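Local coordinates for effector protein Lem4 (lpg1101) (Legionella pneumophila subsp. pneumophila, PDB 6CGK) that dephosphorylates phosphotyrosine as a membrane-associated protein tyrosine phosphatase that is delivered into the host cell, this piece being its haloacid dehalogenase (HAD) domain, at residues Ser138-Pro143 / Thr170-Leu175; Glu130-Ala135 / Glu157-Glu162. The protein carries 1 engineered substitution. All coordinates share one frame; numbering follows the deposited sequence.

Contact 1: Ser138-Pro143 / Thr170-Leu175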
# COMPACT_ATOMS: atom_id res chain seq x y z
N SER A 138 13.96 6.76 1.29
CA SER A 138 14.26 6.89 -0.14
C SER A 138 13.12 7.59 -0.87
O SER A 138 13.36 8.43 -1.75
CB SER A 138 14.52 5.53 -0.76
OG SER A 138 15.72 4.97 -0.24
N HIS A 139 11.88 7.23 -0.55
CA HIS A 139 10.77 7.86 -1.24
C HIS A 139 10.69 9.34 -0.92
O HIS A 139 10.50 10.17 -1.83
CB HIS A 139 9.44 7.20 -0.91
CG HIS A 139 8.36 7.58 -1.87
ND1 HIS A 139 8.32 7.08 -3.15
CD2 HIS A 139 7.38 8.51 -1.79
CE1 HIS A 139 7.31 7.64 -3.80
NE2 HIS A 139 6.74 8.52 -3.00
N GLU A 140 10.83 9.71 0.36
CA GLU A 140 10.76 11.13 0.71
C GLU A 140 11.86 11.94 0.04
O GLU A 140 11.69 13.14 -0.22
CB GLU A 140 10.82 11.30 2.23
CG GLU A 140 9.58 10.73 2.95
CD GLU A 140 8.28 11.47 2.57
OE1 GLU A 140 8.32 12.68 2.24
OE2 GLU A 140 7.21 10.83 2.63
N GLU A 141 12.99 11.30 -0.26
CA GLU A 141 14.11 12.02 -0.85
C GLU A 141 13.97 12.21 -2.35
O GLU A 141 14.78 12.95 -2.93
CB GLU A 141 15.41 11.30 -0.51
CG GLU A 141 15.81 11.51 0.93
CD GLU A 141 17.06 10.74 1.33
OE1 GLU A 141 17.63 10.05 0.47
OE2 GLU A 141 17.46 10.83 2.50
N LYS A 142 12.97 11.61 -2.99
CA LYS A 142 12.72 11.89 -4.40
C LYS A 142 12.45 13.38 -4.58
O LYS A 142 11.81 14.00 -3.73
CB LYS A 142 11.55 11.06 -4.91
CG LYS A 142 11.81 9.55 -4.88
CD LYS A 142 10.59 8.78 -5.40
CE LYS A 142 10.87 8.15 -6.76
NZ LYS A 142 9.66 8.20 -7.61
N PRO A 143 12.93 14.00 -5.66
CA PRO A 143 12.84 15.46 -5.77
C PRO A 143 11.41 15.99 -5.90
O PRO A 143 11.20 17.19 -5.64
CB PRO A 143 13.66 15.77 -7.03
CG PRO A 143 13.53 14.56 -7.86
CD PRO A 143 13.51 13.40 -6.88
N THR A 170 13.61 12.12 7.89
CA THR A 170 13.63 13.05 6.77
C THR A 170 12.95 14.37 7.07
O THR A 170 12.80 15.18 6.16
CB THR A 170 12.98 12.44 5.52
OG1 THR A 170 11.66 11.96 5.81
CG2 THR A 170 13.87 11.35 4.95
N GLY A 171 12.54 14.60 8.31
CA GLY A 171 11.85 15.82 8.65
C GLY A 171 10.50 15.98 7.98
O GLY A 171 10.07 17.12 7.75
N ARG A 172 9.82 14.87 7.70
CA ARG A 172 8.57 14.85 6.95
C ARG A 172 7.41 14.34 7.80
O ARG A 172 6.47 13.73 7.29
CB ARG A 172 8.71 14.00 5.70
CG ARG A 172 9.58 14.64 4.64
CD ARG A 172 8.77 15.69 3.82
NE ARG A 172 9.69 16.46 2.98
CZ ARG A 172 10.19 16.00 1.83
NH1 ARG A 172 9.85 14.80 1.39
NH2 ARG A 172 11.06 16.73 1.14
N SER A 173 7.45 14.58 9.11
CA SER A 173 6.47 13.98 10.01
C SER A 173 5.70 15.05 10.78
O SER A 173 5.30 14.84 11.92
CB SER A 173 7.15 13.01 10.98
OG SER A 173 8.04 13.69 11.84
N GLN A 174 5.46 16.20 10.16
CA GLN A 174 4.76 17.27 10.85
C GLN A 174 3.26 17.07 10.88
O GLN A 174 2.57 17.72 11.68
CB GLN A 174 5.07 18.62 10.19
CG GLN A 174 4.36 18.80 8.85
CD GLN A 174 5.33 19.00 7.70
OE1 GLN A 174 5.20 19.94 6.91
NE2 GLN A 174 6.32 18.10 7.59
N LEU A 175 2.72 16.18 10.04
CA LEU A 175 1.28 16.01 9.88
C LEU A 175 1.05 14.56 9.45
O LEU A 175 0.73 14.26 8.32
CB LEU A 175 0.71 16.99 8.86
CG LEU A 175 -0.79 16.92 8.58
CD1 LEU A 175 -1.60 17.13 9.85
CD2 LEU A 175 -1.16 17.96 7.53
O HOH W 1 12.26 15.79 -1.23
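Glu140, near the C-terminal end of helix 132-140, offers two oxygens to one nitrogen of Arg172, in the loop after helix 157-169. The charged half of this grip is a salt bridge of 2.7 Å from Arg172 NH1 to Glu140 OE1. NH1 of Arg172 meets the anti lone pair of OE1, which lies in the guanidinium plane, although carboxylate and guanidinium planes stand 74° apart. Arg172 NH1 also donates to Glu140 O at 3.0 Å, a less straight bond (141° at the hydrogen) that leaves the guanidinium plane. A water bridges the two, 2.9 Å from Glu140 O and 2.8 Å from Arg172 NH2, whose N-H it accepts.

The geometry depends on bent chains. Glu140 turns at chi2 (-64°), and the bend at chi2 of Arg172 swings CD and the guanidinium back toward Glu140, so NH1 reaches OE1. The arginine's aliphatic part packs on the same oxygen, Arg172 CG lying 3.3 Å from Glu140 OE1. The other carboxylate oxygen, OE2, is taken by Arg150 and by the Tyr21 hydroxyl, so both oxygens of this buried group have polar partners.

Van der Waals packing adds Thr170, whose OG1 rests 3.7 Å from both CB and CG of Glu140 while its hydrogen bonds run back to the carbonyls of Gly166 and Leu167. Gly171 follows with positive phi as the C-prime residue of a Schellman motif that ends helix 157-169. The contact thus joins the C-terminal end of helix 132-140 to the turn that follows helix 157-169 in the Rossmann-like α/β core of the HAD fold.

Contact 2: Glu130-Ala135 / Glu157-Glu162. With PO4 (phosphate ion), chain B.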
# COMPACT_ATOMS: atom_id res chain seq x y z
N GLU A 130 11.78 -4.69 1.69
CA GLU A 130 12.42 -5.48 2.74
C GLU A 130 12.99 -4.61 3.85
O GLU A 130 13.41 -5.15 4.87
CB GLU A 130 13.51 -6.36 2.13
CG GLU A 130 12.94 -7.33 1.07
CD GLU A 130 13.94 -8.34 0.54
OE1 GLU A 130 14.55 -9.11 1.34
OE2 GLU A 130 14.14 -8.38 -0.68
N ASP A 131 13.01 -3.29 3.68
CA ASP A 131 13.57 -2.39 4.69
C ASP A 131 12.64 -1.19 4.67
O ASP A 131 12.86 -0.28 3.88
CB ASP A 131 15.01 -2.02 4.37
CG ASP A 131 15.69 -1.21 5.48
OD1 ASP A 131 14.99 -0.54 6.27
OD2 ASP A 131 16.95 -1.23 5.57
N LYS A 132 11.56 -1.24 5.47
CA LYS A 132 10.49 -0.24 5.37
C LYS A 132 11.00 1.15 5.73
O LYS A 132 10.58 2.15 5.14
CB LYS A 132 9.32 -0.58 6.29
CG LYS A 132 8.74 -1.98 6.21
CD LYS A 132 8.19 -2.31 4.87
CE LYS A 132 7.58 -3.73 4.84
NZ LYS A 132 6.41 -3.91 5.77
N TYR A 133 11.85 1.23 6.75
CA TYR A 133 12.45 2.50 7.11
C TYR A 133 13.16 3.10 5.91
O TYR A 133 12.89 4.25 5.52
CB TYR A 133 13.41 2.29 8.29
CG TYR A 133 14.28 3.47 8.70
CD1 TYR A 133 13.77 4.48 9.50
CD2 TYR A 133 15.61 3.55 8.32
CE1 TYR A 133 14.57 5.55 9.91
CE2 TYR A 133 16.43 4.63 8.72
CZ TYR A 133 15.89 5.62 9.52
OH TYR A 133 16.67 6.69 9.94
N LYS A 134 14.09 2.35 5.32
CA LYS A 134 14.83 2.86 4.17
C LYS A 134 13.93 3.16 2.98
O LYS A 134 14.22 4.08 2.21
CB LYS A 134 15.91 1.88 3.78
CG LYS A 134 16.79 2.33 2.65
CD LYS A 134 18.04 1.45 2.58
CE LYS A 134 18.89 1.56 3.84
NZ LYS A 134 20.02 0.58 3.81
N ALA A 135 12.86 2.37 2.80
CA ALA A 135 11.92 2.62 1.69
C ALA A 135 11.27 3.99 1.82
O ALA A 135 11.17 4.75 0.84
CB ALA A 135 10.83 1.53 1.67
N GLU A 157 3.07 -3.47 14.36
CA GLU A 157 3.36 -2.19 15.02
C GLU A 157 4.81 -1.78 14.79
O GLU A 157 5.09 -0.60 14.53
CB GLU A 157 3.07 -2.29 16.52
CG GLU A 157 3.16 -0.95 17.24
CD GLU A 157 3.04 -1.10 18.75
OE1 GLU A 157 2.98 -2.25 19.23
OE2 GLU A 157 3.02 -0.07 19.45
N VAL A 158 5.73 -2.74 14.86
CA VAL A 158 7.14 -2.48 14.63
C VAL A 158 7.36 -1.94 13.22
O VAL A 158 8.00 -0.90 13.03
CB VAL A 158 7.95 -3.76 14.87
CG1 VAL A 158 9.39 -3.57 14.44
CG2 VAL A 158 7.86 -4.13 16.32
N ASP A 159 6.88 -2.68 12.22
CA ASP A 159 6.95 -2.21 10.84
C ASP A 159 6.38 -0.82 10.71
O ASP A 159 6.94 0.02 10.00
CB ASP A 159 6.16 -3.15 9.93
CG ASP A 159 6.98 -4.29 9.41
OD1 ASP A 159 7.63 -4.96 10.25
OD2 ASP A 159 6.98 -4.49 8.18
N GLY A 160 5.24 -0.58 11.35
CA GLY A 160 4.61 0.72 11.23
C GLY A 160 5.50 1.82 11.76
O GLY A 160 5.64 2.88 11.13
N GLU A 161 6.13 1.57 12.91
CA GLU A 161 7.07 2.54 13.46
C GLU A 161 8.29 2.68 12.57
O GLU A 161 8.88 3.76 12.50
CB GLU A 161 7.44 2.13 14.87
CG GLU A 161 6.26 2.24 15.79
CD GLU A 161 6.56 1.81 17.20
OE1 GLU A 161 7.58 1.11 17.41
OE2 GLU A 161 5.76 2.16 18.09
N GLU A 162 8.69 1.61 11.88
CA GLU A 162 9.78 1.73 10.92
C GLU A 162 9.45 2.75 9.84
O GLU A 162 10.31 3.55 9.46
CB GLU A 162 10.09 0.38 10.29
CG GLU A 162 10.85 -0.56 11.19
CD GLU A 162 12.18 0.04 11.63
OE1 GLU A 162 12.17 0.91 12.53
OE2 GLU A 162 13.22 -0.34 11.06
P PO4 B . 3.91 -7.15 4.26
O1 PO4 B . 3.10 -6.61 3.09
O2 PO4 B . 5.25 -6.44 4.45
O3 PO4 B . 4.17 -8.62 3.96
O4 PO4 B . 3.09 -7.11 5.53
O HOH W 2 12.89 -0.94 8.48
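Tyr133 and Glu162 bring their helices together with CA atoms only 4.7 Å apart, and the Tyr133 CA approaches Glu162 O at 3.3 Å in a CA-H...O contact. The same carbonyl oxygen lies at the edge of the Tyr133 ring, in its plane; CG anti to the backbone N (chi1 173°) then carries the rest of the ring away from the neighbouring helix. Glu162 OE2 and Asp131 OD1 both accept from one water, which itself accepts from Tyr133 N. Asp131 is the N-cap of helix 132-140, its OD1 taking Lys134 N at 3.2 Å from above the carboxylate plane. Lys132 begins this helix and probably corresponds to the lysine of HAD motif III, lining the active site beside Asn23, an engineered residue at a magnesium-binding position. Bent at chi2 and chi4, the lysine chain sets Lys132 NZ on Asp159 OD2 in a short salt bridge of 2.5 Å, met nearly along the carboxylate C-O bond. Lys132 NZ also donates to O2 of the bound phosphate at 3.1 Å, an anion held too by Ser94 and by backbone amides of Phe24, Asp25 and Arg95. Asp159 OD1 forms a salt bridge with Arg95.

From the N terminus, the chain first meets the opening segments of both contacts on and beside helix 132-140: Glu130-Ala135 at its start, then Ser138-Pro143 at its end. It continues through strand 150-154 into helix 157-169, whose first turns close the loop of contact 2. The last turn leads into Thr170-Leu175, which closes contact 1 just before edge strand 176-180. The two loops therefore cross instead of nesting, since their segments alternate along the sequence. With centres about 14 Å apart, contact 2 joins the starts of the two helices beside the phosphate and magnesium sites, and contact 1, away from them, the end of the first to the loop after the second.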